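PDB 2XIG: ferric uptake regulation protein from Helicobacter pylori, which probably acts as a global transcriptional repressor, using ferrous iron as cofactor to bind the operators of the genes it silences. Local coordinates for residues K27-V32 with Y65-F70; S44-T49 with T59-V64; A92-H97 with I108-D113; D98-L103 with M136-W141. The protein carries 2 engineered substitutions. All coordinates share one frame; numbering follows the deposited sequence.

Interaction 1: K27-V32 with Y65-F70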
loop_
_atom_site.group_PDB
_atom_site.type_symbol
_atom_site.label_atom_id
_atom_site.label_comp_id
_atom_site.label_asym_id
_atom_site.label_seq_id
_atom_site.Cartn_x
_atom_site.Cartn_y
_atom_site.Cartn_z
ATOM N N LYS C 27 -3.514 -20.594 33.280
ATOM C CA LYS C 27 -3.969 -21.584 32.319
ATOM C C LYS C 27 -4.129 -20.954 30.930
ATOM O O LYS C 27 -3.861 -21.592 29.918
ATOM C CB LYS C 27 -5.273 -22.237 32.789
ATOM C CG LYS C 27 -5.082 -23.264 33.912
ATOM N N GLN C 28 -4.547 -19.691 30.878
ATOM C CA GLN C 28 -4.716 -19.023 29.581
ATOM C C GLN C 28 -3.416 -18.951 28.783
ATOM O O GLN C 28 -3.399 -19.189 27.574
ATOM C CB GLN C 28 -5.300 -17.615 29.748
ATOM C CG GLN C 28 -5.390 -16.851 28.440
ATOM C CD GLN C 28 -6.054 -15.496 28.598
ATOM O OE1 GLN C 28 -5.946 -14.632 27.726
ATOM N NE2 GLN C 28 -6.746 -15.308 29.712
ATOM N N ARG C 29 -2.326 -18.610 29.456
ATOM C CA ARG C 29 -1.037 -18.542 28.782
ATOM C C ARG C 29 -0.623 -19.923 28.250
ATOM O O ARG C 29 -0.090 -20.038 27.148
ATOM C CB ARG C 29 0.028 -17.978 29.723
ATOM C CG ARG C 29 1.410 -17.906 29.113
ATOM C CD ARG C 29 2.450 -17.462 30.129
ATOM N NE ARG C 29 2.207 -16.128 30.670
ATOM C CZ ARG C 29 1.867 -15.873 31.933
ATOM N NH1 ARG C 29 1.713 -16.863 32.805
ATOM N NH2 ARG C 29 1.680 -14.622 32.326
ATOM N N GLU C 30 -0.876 -20.963 29.041
ATOM C CA GLU C 30 -0.631 -22.333 28.608
ATOM C C GLU C 30 -1.555 -22.692 27.439
ATOM O O GLU C 30 -1.166 -23.419 26.534
ATOM C CB GLU C 30 -0.826 -23.325 29.772
ATOM C CG GLU C 30 0.112 -23.093 30.957
ATOM C CD GLU C 30 -0.091 -24.093 32.096
ATOM O OE1 GLU C 30 0.818 -24.203 32.947
ATOM O OE2 GLU C 30 -1.149 -24.763 32.145
ATOM N N GLU C 31 -2.778 -22.175 27.460
ATOM C CA GLU C 31 -3.721 -22.457 26.382
ATOM C C GLU C 31 -3.266 -21.849 25.046
ATOM O O GLU C 31 -3.422 -22.470 23.997
ATOM C CB GLU C 31 -5.129 -21.976 26.744
ATOM C CG GLU C 31 -6.224 -22.587 25.873
ATOM C CD GLU C 31 -6.170 -24.108 25.854
ATOM O OE1 GLU C 31 -5.794 -24.703 26.886
ATOM O OE2 GLU C 31 -6.506 -24.711 24.811
ATOM N N VAL C 32 -2.699 -20.644 25.082
ATOM C CA VAL C 32 -2.152 -20.029 23.868
ATOM C C VAL C 32 -1.037 -20.895 23.265
ATOM O O VAL C 32 -0.969 -21.118 22.050
ATOM C CB VAL C 32 -1.593 -18.619 24.145
ATOM C CG1 VAL C 32 -0.797 -18.116 22.943
ATOM C CG2 VAL C 32 -2.730 -17.642 24.465
ATOM N N TYR C 65 -2.710 -10.557 23.262
ATOM C CA TYR C 65 -1.551 -9.824 22.762
ATOM C C TYR C 65 -0.429 -9.802 23.786
ATOM O O TYR C 65 0.723 -10.070 23.449
ATOM C CB TYR C 65 -1.910 -8.383 22.361
ATOM C CG TYR C 65 -2.268 -8.246 20.898
ATOM C CD1 TYR C 65 -1.323 -7.843 19.965
ATOM C CD2 TYR C 65 -3.546 -8.555 20.448
ATOM C CE1 TYR C 65 -1.651 -7.732 18.617
ATOM C CE2 TYR C 65 -3.876 -8.454 19.116
ATOM C CZ TYR C 65 -2.932 -8.040 18.207
ATOM O OH TYR C 65 -3.278 -7.934 16.883
ATOM N N ARG C 66 -0.768 -9.468 25.029
ATOM C CA ARG C 66 0.219 -9.433 26.100
ATOM C C ARG C 66 0.937 -10.784 26.241
ATOM O O ARG C 66 2.162 -10.842 26.335
ATOM C CB ARG C 66 -0.445 -9.049 27.421
ATOM C CG ARG C 66 0.503 -9.010 28.600
ATOM C CD ARG C 66 -0.223 -8.584 29.882
ATOM N NE ARG C 66 -1.092 -7.446 29.607
ATOM C CZ ARG C 66 -2.415 -7.455 29.733
ATOM N NH1 ARG C 66 -3.044 -8.533 30.177
ATOM N NH2 ARG C 66 -3.106 -6.368 29.435
ATOM N N ILE C 67 0.158 -11.862 26.258
ATOM C CA ILE C 67 0.704 -13.216 26.281
ATOM C C ILE C 67 1.612 -13.499 25.080
ATOM O O ILE C 67 2.710 -14.050 25.241
ATOM C CB ILE C 67 -0.430 -14.265 26.339
ATOM C CG1 ILE C 67 -1.073 -14.279 27.729
ATOM C CG2 ILE C 67 0.093 -15.651 25.950
ATOM C CD1 ILE C 67 -2.316 -15.131 27.812
ATOM N N LEU C 68 1.149 -13.132 23.882
ATOM C CA LEU C 68 1.909 -13.354 22.661
ATOM C C LEU C 68 3.243 -12.616 22.702
ATOM O O LEU C 68 4.273 -13.154 22.293
ATOM C CB LEU C 68 1.102 -12.926 21.424
ATOM C CG LEU C 68 -0.055 -13.858 21.051
ATOM C CD1 LEU C 68 -0.911 -13.281 19.924
ATOM C CD2 LEU C 68 0.456 -15.238 20.664
ATOM N N ASN C 69 3.225 -11.387 23.198
ATOM C CA ASN C 69 4.458 -10.607 23.295
ATOM C C ASN C 69 5.494 -11.262 24.209
ATOM O O ASN C 69 6.677 -11.296 23.888
ATOM C CB ASN C 69 4.168 -9.176 23.746
ATOM C CG ASN C 69 3.473 -8.353 22.664
ATOM O OD1 ASN C 69 3.718 -8.544 21.474
ATOM N ND2 ASN C 69 2.606 -7.435 23.079
ATOM N N PHE C 70 5.043 -11.772 25.346
ATOM C CA PHE C 70 5.941 -12.490 26.256
ATOM C C PHE C 70 6.499 -13.767 25.627
ATOM O O PHE C 70 7.714 -13.999 25.612
ATOM C CB PHE C 70 5.228 -12.863 27.555
ATOM C CG PHE C 70 6.072 -13.710 28.476
ATOM C CD1 PHE C 70 5.987 -15.093 28.444
ATOM C CD2 PHE C 70 6.977 -13.119 29.343
ATOM C CE1 PHE C 70 6.775 -15.872 29.278
ATOM C CE2 PHE C 70 7.768 -13.896 30.184
ATOM C CZ PHE C 70 7.666 -15.272 30.148
#

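Interaction 2: S44-T49 with T59-V64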
loop_
_atom_site.group_PDB
_atom_site.type_symbol
_atom_site.label_atom_id
_atom_site.label_comp_id
_atom_site.label_asym_id
_atom_site.label_seq_id
_atom_site.Cartn_x
_atom_site.Cartn_y
_atom_site.Cartn_z
ATOM N N SER C 44 -3.384 -15.786 13.480
ATOM C CA SER C 44 -3.436 -14.399 13.913
ATOM C C SER C 44 -3.880 -14.333 15.368
ATOM O O SER C 44 -4.510 -15.258 15.872
ATOM C CB SER C 44 -4.420 -13.607 13.039
ATOM O OG SER C 44 -5.736 -14.075 13.258
ATOM N N PRO C 45 -3.559 -13.231 16.055
ATOM C CA PRO C 45 -4.064 -13.047 17.417
ATOM C C PRO C 45 -5.589 -13.190 17.501
ATOM O O PRO C 45 -6.084 -13.759 18.472
ATOM C CB PRO C 45 -3.631 -11.620 17.753
ATOM C CG PRO C 45 -2.415 -11.401 16.917
ATOM C CD PRO C 45 -2.698 -12.114 15.626
ATOM N N GLU C 46 -6.317 -12.686 16.504
ATOM C CA GLU C 46 -7.770 -12.832 16.481
ATOM C C GLU C 46 -8.191 -14.300 16.491
ATOM O O GLU C 46 -9.068 -14.692 17.249
ATOM C CB GLU C 46 -8.369 -12.116 15.259
ATOM C CG GLU C 46 -8.298 -10.593 15.333
ATOM C CD GLU C 46 -8.544 -9.912 13.985
ATOM O OE1 GLU C 46 -7.665 -10.001 13.101
ATOM O OE2 GLU C 46 -9.605 -9.271 13.814
ATOM N N GLU C 47 -7.566 -15.112 15.644
ATOM C CA GLU C 47 -7.911 -16.530 15.565
ATOM C C GLU C 47 -7.581 -17.272 16.855
ATOM O O GLU C 47 -8.321 -18.149 17.298
ATOM C CB GLU C 47 -7.161 -17.191 14.416
ATOM C CG GLU C 47 -7.519 -16.676 13.054
ATOM C CD GLU C 47 -6.750 -17.401 11.978
ATOM O OE1 GLU C 47 -5.505 -17.272 11.939
ATOM O OE2 GLU C 47 -7.398 -18.099 11.171
ATOM N N ILE C 48 -6.441 -16.936 17.446
ATOM C CA ILE C 48 -6.063 -17.524 18.720
ATOM C C ILE C 48 -7.095 -17.172 19.786
ATOM O O ILE C 48 -7.466 -18.009 20.611
ATOM C CB ILE C 48 -4.646 -17.069 19.140
ATOM C CG1 ILE C 48 -3.608 -17.650 18.180
ATOM C CG2 ILE C 48 -4.337 -17.476 20.574
ATOM C CD1 ILE C 48 -2.265 -16.919 18.202
ATOM N N THR C 49 -7.576 -15.931 19.751
ATOM C CA THR C 49 -8.572 -15.477 20.713
ATOM C C THR C 49 -9.867 -16.257 20.512
ATOM O O THR C 49 -10.476 -16.709 21.482
ATOM C CB THR C 49 -8.833 -13.962 20.579
ATOM O OG1 THR C 49 -7.605 -13.252 20.784
ATOM C CG2 THR C 49 -9.870 -13.482 21.598
ATOM N N THR C 59 -12.761 -13.788 27.569
ATOM C CA THR C 59 -11.356 -13.464 27.355
ATOM C C THR C 59 -11.208 -12.267 26.409
ATOM O O THR C 59 -11.860 -12.196 25.364
ATOM C CB THR C 59 -10.591 -14.662 26.760
ATOM O OG1 THR C 59 -10.708 -15.796 27.628
ATOM C CG2 THR C 59 -9.119 -14.324 26.573
ATOM N N SER C 60 -10.328 -11.340 26.772
ATOM C CA SER C 60 -10.104 -10.129 25.988
ATOM C C SER C 60 -8.898 -10.289 25.074
ATOM O O SER C 60 -7.907 -10.958 25.429
ATOM C CB SER C 60 -9.900 -8.944 26.935
ATOM O OG SER C 60 -9.160 -7.911 26.310
ATOM N N ILE C 61 -8.968 -9.691 23.890
ATOM C CA ILE C 61 -7.881 -9.837 22.926
ATOM C C ILE C 61 -6.626 -9.114 23.411
ATOM O O ILE C 61 -5.505 -9.517 23.078
ATOM C CB ILE C 61 -8.290 -9.397 21.487
ATOM C CG1 ILE C 61 -7.238 -9.842 20.464
ATOM C CG2 ILE C 61 -8.537 -7.888 21.406
ATOM C CD1 ILE C 61 -7.743 -9.834 19.016
ATOM N N SER C 62 -6.802 -8.070 24.222
ATOM C CA SER C 62 -5.639 -7.410 24.837
ATOM C C SER C 62 -4.823 -8.376 25.691
ATOM O O SER C 62 -3.594 -8.283 25.745
ATOM C CB SER C 62 -6.058 -6.203 25.682
ATOM O OG SER C 62 -6.942 -6.588 26.714
ATOM N N SER C 63 -5.497 -9.307 26.357
ATOM C CA SER C 63 -4.772 -10.264 27.194
ATOM C C SER C 63 -3.975 -11.231 26.322
ATOM O O SER C 63 -2.853 -11.618 26.670
ATOM C CB SER C 63 -5.703 -10.992 28.178
ATOM O OG SER C 63 -6.516 -11.956 27.532
ATOM N N VAL C 64 -4.538 -11.591 25.170
ATOM C CA VAL C 64 -3.847 -12.480 24.239
ATOM C C VAL C 64 -2.604 -11.829 23.636
ATOM O O VAL C 64 -1.552 -12.468 23.543
ATOM C CB VAL C 64 -4.790 -13.026 23.151
ATOM C CG1 VAL C 64 -3.991 -13.779 22.091
ATOM C CG2 VAL C 64 -5.837 -13.939 23.793
#

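Interaction 3: A92-H97 with I108-D113. With ZN (zinc ion), chain L; ZN (zinc ion), chain N.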
loop_
_atom_site.group_PDB
_atom_site.type_symbol
_atom_site.label_atom_id
_atom_site.label_comp_id
_atom_site.label_asym_id
_atom_site.label_seq_id
_atom_site.Cartn_x
_atom_site.Cartn_y
_atom_site.Cartn_z
ATOM N N ALA C 92 7.491 -22.267 18.237
ATOM C CA ALA C 92 8.899 -22.133 17.876
ATOM C C ALA C 92 9.571 -23.490 17.679
ATOM O O ALA C 92 10.564 -23.596 16.966
ATOM C CB ALA C 92 9.646 -21.325 18.934
ATOM N N ALA C 93 9.021 -24.522 18.311
ATOM C CA ALA C 93 9.628 -25.857 18.278
ATOM C C ALA C 93 9.348 -26.610 16.968
ATOM O O ALA C 93 8.713 -27.667 16.973
ATOM C CB ALA C 93 9.159 -26.669 19.475
ATOM N N LYS C 94 9.825 -26.041 15.861
ATOM C CA LYS C 94 9.667 -26.589 14.510
ATOM C C LYS C 94 10.989 -26.421 13.764
ATOM O O LYS C 94 11.734 -25.478 14.028
ATOM C CB LYS C 94 8.550 -25.850 13.730
ATOM C CG LYS C 94 7.115 -26.242 14.098
ATOM C CD LYS C 94 6.053 -25.254 13.521
ATOM C CE LYS C 94 5.961 -25.290 11.999
ATOM N NZ LYS C 94 4.821 -24.396 11.511
ATOM N N GLU C 95 11.273 -27.337 12.837
ATOM C CA GLU C 95 12.452 -27.264 11.975
ATOM C C GLU C 95 12.513 -25.898 11.269
ATOM O O GLU C 95 11.474 -25.299 10.969
ATOM C CB GLU C 95 12.390 -28.397 10.933
ATOM C CG GLU C 95 13.325 -28.260 9.723
ATOM C CD GLU C 95 14.463 -29.279 9.711
ATOM O OE1 GLU C 95 15.607 -28.899 9.379
ATOM O OE2 GLU C 95 14.214 -30.463 10.020
ATOM N N HIS C 96 13.721 -25.402 11.014
ATOM C CA HIS C 96 13.854 -24.126 10.311
ATOM C C HIS C 96 13.143 -24.149 8.977
ATOM O O HIS C 96 13.281 -25.087 8.206
ATOM C CB HIS C 96 15.306 -23.758 10.030
ATOM C CG HIS C 96 15.431 -22.605 9.088
ATOM N ND1 HIS C 96 15.217 -21.303 9.486
ATOM C CD2 HIS C 96 15.675 -22.557 7.757
ATOM C CE1 HIS C 96 15.349 -20.500 8.446
ATOM N NE2 HIS C 96 15.623 -21.236 7.385
ATOM N N HIS C 97 12.398 -23.091 8.684
ATOM C CA HIS C 97 11.789 -22.979 7.375
ATOM C C HIS C 97 11.550 -21.518 7.045
ATOM O O HIS C 97 11.507 -20.648 7.921
ATOM C CB HIS C 97 10.448 -23.705 7.345
ATOM C CG HIS C 97 9.473 -23.169 8.340
ATOM N ND1 HIS C 97 9.429 -23.608 9.646
ATOM C CD2 HIS C 97 8.532 -22.203 8.236
ATOM C CE1 HIS C 97 8.493 -22.944 10.301
ATOM N NE2 HIS C 97 7.941 -22.082 9.466
ATOM N N ILE C 108 -0.233 -19.205 3.742
ATOM C CA ILE C 108 1.202 -19.305 3.989
ATOM C C ILE C 108 1.665 -20.726 3.735
ATOM O O ILE C 108 1.057 -21.683 4.215
ATOM C CB ILE C 108 1.575 -18.881 5.429
ATOM C CG1 ILE C 108 1.273 -17.396 5.645
ATOM C CG2 ILE C 108 3.054 -19.180 5.719
ATOM C CD1 ILE C 108 1.082 -17.020 7.099
ATOM N N ILE C 109 2.726 -20.856 2.949
ATOM C CA ILE C 109 3.304 -22.153 2.644
ATOM C C ILE C 109 4.730 -22.175 3.192
ATOM O O ILE C 109 5.505 -21.258 2.939
ATOM C CB ILE C 109 3.318 -22.417 1.124
ATOM C CG1 ILE C 109 1.888 -22.554 0.593
ATOM C CG2 ILE C 109 4.129 -23.661 0.789
ATOM C CD1 ILE C 109 1.805 -22.591 -0.919
ATOM N N GLU C 110 5.062 -23.206 3.965
ATOM C CA GLU C 110 6.403 -23.327 4.533
ATOM C C GLU C 110 7.320 -24.059 3.563
ATOM O O GLU C 110 6.879 -24.949 2.849
ATOM C CB GLU C 110 6.350 -24.118 5.842
ATOM C CG GLU C 110 5.406 -23.561 6.898
ATOM C CD GLU C 110 5.320 -24.466 8.125
ATOM O OE1 GLU C 110 5.987 -25.520 8.137
ATOM O OE2 GLU C 110 4.588 -24.128 9.075
ATOM N N PHE C 111 8.599 -23.699 3.540
ATOM C CA PHE C 111 9.551 -24.463 2.744
ATOM C C PHE C 111 10.929 -24.450 3.367
ATOM O O PHE C 111 11.306 -23.506 4.049
ATOM C CB PHE C 111 9.612 -23.969 1.285
ATOM C CG PHE C 111 10.299 -22.636 1.106
ATOM C CD1 PHE C 111 9.575 -21.455 1.171
ATOM C CD2 PHE C 111 11.663 -22.567 0.864
ATOM C CE1 PHE C 111 10.192 -20.229 1.003
ATOM C CE2 PHE C 111 12.291 -21.347 0.692
ATOM C CZ PHE C 111 11.548 -20.170 0.762
ATOM N N ALA C 112 11.675 -25.518 3.119
ATOM C CA ALA C 112 13.058 -25.609 3.544
ATOM C C ALA C 112 13.809 -26.199 2.373
ATOM O O ALA C 112 13.634 -27.368 2.050
ATOM C CB ALA C 112 13.187 -26.509 4.766
ATOM N N ASP C 113 14.621 -25.380 1.720
ATOM C CA ASP C 113 15.318 -25.816 0.525
ATOM C C ASP C 113 16.821 -25.852 0.791
ATOM O O ASP C 113 17.483 -24.813 0.790
ATOM C CB ASP C 113 15.002 -24.887 -0.651
ATOM C CG ASP C 113 15.544 -25.415 -1.956
ATOM O OD1 ASP C 113 14.990 -26.412 -2.460
ATOM O OD2 ASP C 113 16.527 -24.848 -2.472
HETATM ZN ZN ZN L . 6.364 -20.712 9.701
HETATM ZN ZN ZN N . 15.976 -20.453 5.425
#

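Interaction 4: D98-L103 with M136-W141. With ZN (zinc ion), chain N; ZN (zinc ion), chain L; ZN (zinc ion), chain M.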
loop_
_atom_site.group_PDB
_atom_site.type_symbol
_atom_site.label_atom_id
_atom_site.label_comp_id
_atom_site.label_asym_id
_atom_site.label_seq_id
_atom_site.Cartn_x
_atom_site.Cartn_y
_atom_site.Cartn_z
ATOM N N ASP C 98 11.399 -21.267 5.760
ATOM C CA ASP C 98 11.104 -19.934 5.270
ATOM C C ASP C 98 9.681 -19.933 4.757
ATOM O O ASP C 98 8.994 -20.946 4.873
ATOM C CB ASP C 98 12.100 -19.611 4.190
ATOM C CG ASP C 98 13.522 -19.772 4.684
ATOM O OD1 ASP C 98 13.922 -18.979 5.548
ATOM O OD2 ASP C 98 14.223 -20.700 4.225
ATOM N N HIS C 99 9.222 -18.812 4.200
ATOM C CA HIS C 99 7.795 -18.696 3.940
ATOM C C HIS C 99 7.430 -18.179 2.568
ATOM O O HIS C 99 8.022 -17.227 2.069
ATOM C CB HIS C 99 7.142 -17.789 4.974
ATOM C CG HIS C 99 7.255 -18.299 6.371
ATOM N ND1 HIS C 99 8.282 -17.928 7.213
ATOM C CD2 HIS C 99 6.483 -19.162 7.074
ATOM C CE1 HIS C 99 8.126 -18.523 8.379
ATOM N NE2 HIS C 99 7.043 -19.276 8.320
ATOM N N ILE C 100 6.422 -18.823 1.990
ATOM C CA ILE C 100 5.748 -18.338 0.798
ATOM C C ILE C 100 4.385 -17.802 1.250
ATOM O O ILE C 100 3.702 -18.435 2.042
ATOM C CB ILE C 100 5.567 -19.497 -0.203
ATOM C CG1 ILE C 100 6.914 -19.850 -0.835
ATOM C CG2 ILE C 100 4.550 -19.152 -1.280
ATOM C CD1 ILE C 100 6.997 -21.265 -1.385
ATOM N N ILE C 101 3.999 -16.632 0.760
ATOM C CA ILE C 101 2.737 -16.012 1.172
ATOM C C ILE C 101 1.975 -15.562 -0.061
ATOM O O ILE C 101 2.516 -14.842 -0.894
ATOM C CB ILE C 101 2.972 -14.773 2.077
ATOM C CG1 ILE C 101 3.859 -15.124 3.279
ATOM C CG2 ILE C 101 1.641 -14.161 2.525
ATOM C CD1 ILE C 101 5.310 -14.767 3.071
ATOM N N CYS C 102 0.721 -15.992 -0.185
ATOM C CA CYS C 102 -0.095 -15.619 -1.325
ATOM C C CYS C 102 -0.667 -14.217 -1.134
ATOM O O CYS C 102 -1.323 -13.943 -0.136
ATOM C CB CYS C 102 -1.240 -16.610 -1.536
ATOM S SG CYS C 102 -2.269 -16.128 -2.935
ATOM N N LEU C 103 -0.409 -13.341 -2.096
ATOM C CA LEU C 103 -0.872 -11.959 -2.019
ATOM C C LEU C 103 -2.382 -11.821 -2.143
ATOM O O LEU C 103 -2.940 -10.776 -1.804
ATOM C CB LEU C 103 -0.215 -11.125 -3.113
ATOM C CG LEU C 103 1.275 -10.892 -2.908
ATOM C CD1 LEU C 103 1.934 -10.583 -4.229
ATOM C CD2 LEU C 103 1.507 -9.775 -1.892
ATOM N N MET C 136 13.614 -14.725 4.826
ATOM C CA MET C 136 13.305 -14.885 3.417
ATOM C C MET C 136 11.815 -15.127 3.273
ATOM O O MET C 136 11.282 -16.081 3.831
ATOM C CB MET C 136 14.107 -16.051 2.825
ATOM C CG MET C 136 13.686 -16.480 1.423
ATOM S SD MET C 136 14.783 -17.775 0.778
ATOM C CE MET C 136 13.929 -18.284 -0.698
ATOM N N LYS C 137 11.145 -14.232 2.553
ATOM C CA LYS C 137 9.719 -14.381 2.279
ATOM C C LYS C 137 9.510 -14.240 0.797
ATOM O O LYS C 137 10.086 -13.347 0.164
ATOM C CB LYS C 137 8.891 -13.321 3.002
ATOM C CG LYS C 137 9.019 -13.326 4.508
ATOM C CD LYS C 137 8.633 -11.966 5.069
ATOM C CE LYS C 137 9.261 -11.740 6.431
ATOM N NZ LYS C 137 9.663 -10.321 6.591
ATOM N N MET C 138 8.705 -15.130 0.228
ATOM C CA MET C 138 8.347 -15.001 -1.173
ATOM C C MET C 138 6.856 -14.760 -1.300
ATOM O O MET C 138 6.062 -15.458 -0.694
ATOM C CB MET C 138 8.761 -16.230 -1.964
ATOM C CG MET C 138 10.208 -16.177 -2.428
ATOM S SD MET C 138 11.033 -17.672 -1.934
ATOM C CE MET C 138 10.135 -18.885 -2.874
ATOM N N PHE C 139 6.492 -13.749 -2.079
ATOM C CA PHE C 139 5.088 -13.381 -2.246
ATOM C C PHE C 139 4.619 -13.854 -3.606
ATOM O O PHE C 139 5.281 -13.625 -4.608
ATOM C CB PHE C 139 4.920 -11.867 -2.099
ATOM C CG PHE C 139 5.266 -11.365 -0.725
ATOM C CD1 PHE C 139 4.329 -11.420 0.293
ATOM C CD2 PHE C 139 6.540 -10.882 -0.439
ATOM C CE1 PHE C 139 4.638 -10.978 1.568
ATOM C CE2 PHE C 139 6.854 -10.442 0.838
ATOM C CZ PHE C 139 5.900 -10.487 1.840
ATOM N N VAL C 140 3.475 -14.526 -3.634
ATOM C CA VAL C 140 3.046 -15.226 -4.831
ATOM C C VAL C 140 1.549 -15.066 -5.064
ATOM O O VAL C 140 0.841 -14.534 -4.222
ATOM C CB VAL C 140 3.318 -16.740 -4.690
ATOM C CG1 VAL C 140 4.802 -16.995 -4.436
ATOM C CG2 VAL C 140 2.482 -17.318 -3.556
ATOM N N TRP C 141 1.094 -15.531 -6.222
ATOM C CA TRP C 141 -0.292 -15.951 -6.399
ATOM C C TRP C 141 -0.278 -17.468 -6.334
ATOM O O TRP C 141 0.379 -18.123 -7.152
ATOM C CB TRP C 141 -0.846 -15.515 -7.757
ATOM C CG TRP C 141 -0.729 -14.064 -8.040
ATOM C CD1 TRP C 141 -0.532 -13.066 -7.130
ATOM C CD2 TRP C 141 -0.820 -13.429 -9.323
ATOM N NE1 TRP C 141 -0.484 -11.849 -7.770
ATOM C CE2 TRP C 141 -0.661 -12.044 -9.117
ATOM C CE3 TRP C 141 -1.021 -13.897 -10.629
ATOM C CZ2 TRP C 141 -0.696 -11.116 -10.165
ATOM C CZ3 TRP C 141 -1.050 -12.976 -11.674
ATOM C CH2 TRP C 141 -0.890 -11.599 -11.432
HETATM ZN ZN ZN N . 15.976 -20.453 5.425
HETATM ZN ZN ZN L . 6.364 -20.712 9.701
HETATM ZN ZN ZN M . -4.012 -17.734 -2.770
HETATM O O HOH W 1 13.057 -16.689 6.835
HETATM O O HOH W 2 10.066 -16.073 6.487
#

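Interaction 1: K27-V32 with Y65-F70
Ile-67 points toward helix 27-32 and packs against Gln-28, Arg-29 and Val-32, its two branches dividing the work. The longer branch ends in CD1, which meets the backbone at Arg-29 CA, 3.8 Å away, and the side chain of Gln-28, whose CG, anti to the backbone N (chi1 176°), lies 3.6 Å from Ile-67 CD1. The extended chain of Gln-28 carries its amide past the same methyl, and OE1 is hydrogen-bonded to Ser-63 OG. The shorter branch turns to Val-32, where the methyls Ile-67 CG2 and Val-32 CG2 are 3.8 Å apart, the two side chains crossing at a slant. CG1 of Val-32 also reaches Leu-68, crossing it at about a right angle, 3.9 Å from Leu-68 CD2. Arg-29 brushes Ile-67 CG2 with CG at 4.1 Å. Its guanidinium lies above the Phe-70 ring at a long distance, a weak attraction at most, and NH1 bonds to Lys-24 O. The two short helix segments cross at -65° with their axes 10.1 Å apart. This crossing, with helix 45-52 touching Val-32 and Leu-68, forms part of the helical core of the winged-helix domain, the probable DNA-binding part of Fur proteins.

Interaction 2: S44-T49 with T59-V64
Thr-49 faces Ile-61 and Val-64 with its hydroxyl rather than its methyl: OG1 lies 3.4 Å from Ile-61 CG1 and 3.6 Å from Val-64 CG2. A polar atom can sit among these carbons because it is satisfied within its own helix: OG1 of Thr-49, anti to the carbonyl carbon (chi1 -59°), turns back to donate to Pro-45 O at 2.8 Å, from above the carbonyl plane. That carbonyl also accepts from Thr-49 N, which arrives from the opposite face. Ile-61 CD1 rests 3.8 Å from Glu-46 CG; separately, Ile-48 CG2 meets Val-64 CG1 at 4.0 Å. Helices 45-52 and 61-73 correspond to the helix-turn-helix of the winged-helix domain, with 61-73 probably the recognition helix, as in other Fur proteins. Farther out, a capping box starts the first helix: Glu-47 N donates to Ser-44 OG, and Ser-44 N returns a nearly straight bond to Glu-47 OE1 at 3.0 Å. Beyond Thr-59, whose O accepts from Arg-53 NE, Ser-60 stands as N-cap of helix 61-73.

Interaction 3: A92-H97 with I108-D113
At the zinc site between the DNA-binding and dimerisation regions, Lys-94 and His-97 of the connecting loop meet Glu-110 of strand 108-111. The carboxylate of Glu-110 stacks on one face of the His-97 imidazole. The two planes are 15° apart, and Glu-110 CD stands 3.8 Å above the His-97 ring plane, offset toward the rim. A chi1 of 60° sets His-97 CG between its backbone N and carbonyl carbon, 4.1 Å from Glu-110 CB. The imidazole uses both nitrogens. His-97 NE2 bonds zinc at 2.1 Å, while ND1 donates to Glu-95 O at 3.0 Å, with that oxygen in the ring plane, which fixes the ring's rotation. His-42, Glu-90 and His-99 complete this site. Glu-110, probably a zinc ligand in related proteins, does not bind the ion in this model: its OE2 lies 3.9 Å from the zinc and instead forms a salt bridge with Lys-94 NZ, modelled so short that its exact length is doubtful. Lys-94 NZ also donates to Glu-90 OE1, linking the amine to a ligand of the metal. One residue earlier, His-96 NE2 bonds the second zinc at 2.1 Å, completed by Asp-98, Glu-117 and His-134, and His-96 O touches Ala-112 CB at 3.7 Å. The His-97 site thus joins the probable DNA-binding region (His-42, Glu-90) to the dimerisation region (His-97, His-99), with the His-96 site inside the latter, as in a Fur-family regulator.

Interaction 4: D98-L103 with M136-W141
His-99 through Cys-102 pair with Lys-137 through Val-140 in a parallel ladder, zipped by backbone bonds: Met-138 N to His-99 O, Ile-101 N to Met-138 O, Val-140 N to Ile-101 O and, shortest, Leu-103 N to Val-140 O at 2.7 Å. At the Asp-98 end His-99 N to Met-136 O is weak, but two waters help there. One joins Asp-98 OD1 to Met-136 N. The other accepts from His-99 ND1, in the ring plane, at 2.7 Å and donates to Met-136 O.

Apolar contacts line both faces. On the face of Ile-100, its CG2 touches Val-140 CG2 at 3.6 Å, and its CG1 meets Met-138 CE at 3.9 Å. On the face of Ile-101 and Phe-139, Ile-101 CB lies 4.0 Å from Phe-139 CD1; just past the strand, Leu-103 crosses Phe-139 at about a right angle, CD2 lying 3.9 Å from ring atom CD1.

Three side chains of strand 98-102 bind metal. Asp-98 holds one zinc with both oxygens, OD2 closer at 2.1 Å; His-99 NE2 binds a second; Cys-102 SG binds a third at 2.4 Å, completed by Cys-105, Cys-142 and Cys-145. Strand 136-141 pairs antiparallel with a strand of the third subunit, extending the sheet across the interface, as expected of a Fur dimerisation domain.

Interactions 1 and 2 are buried and share helix 61-73, which packs with helix 27-38 in one and helix 45-52 in the other; Leu-68 and Tyr-65, both against Pro-45, tie them together. Both are largely apolar between helices, their centres about 22 Å or more from those of interactions 3 and 4. Interaction 3 lies at the surface and is mostly polar, whereas interaction 4 is buried and combines a backbone ladder with apolar faces. These two meet through strand 98-102, neighbour of strand 108-111, and share two zinc ions; Phe-111 packs on Met-136. Metal chemistry thus belongs to contacts 3 and 4.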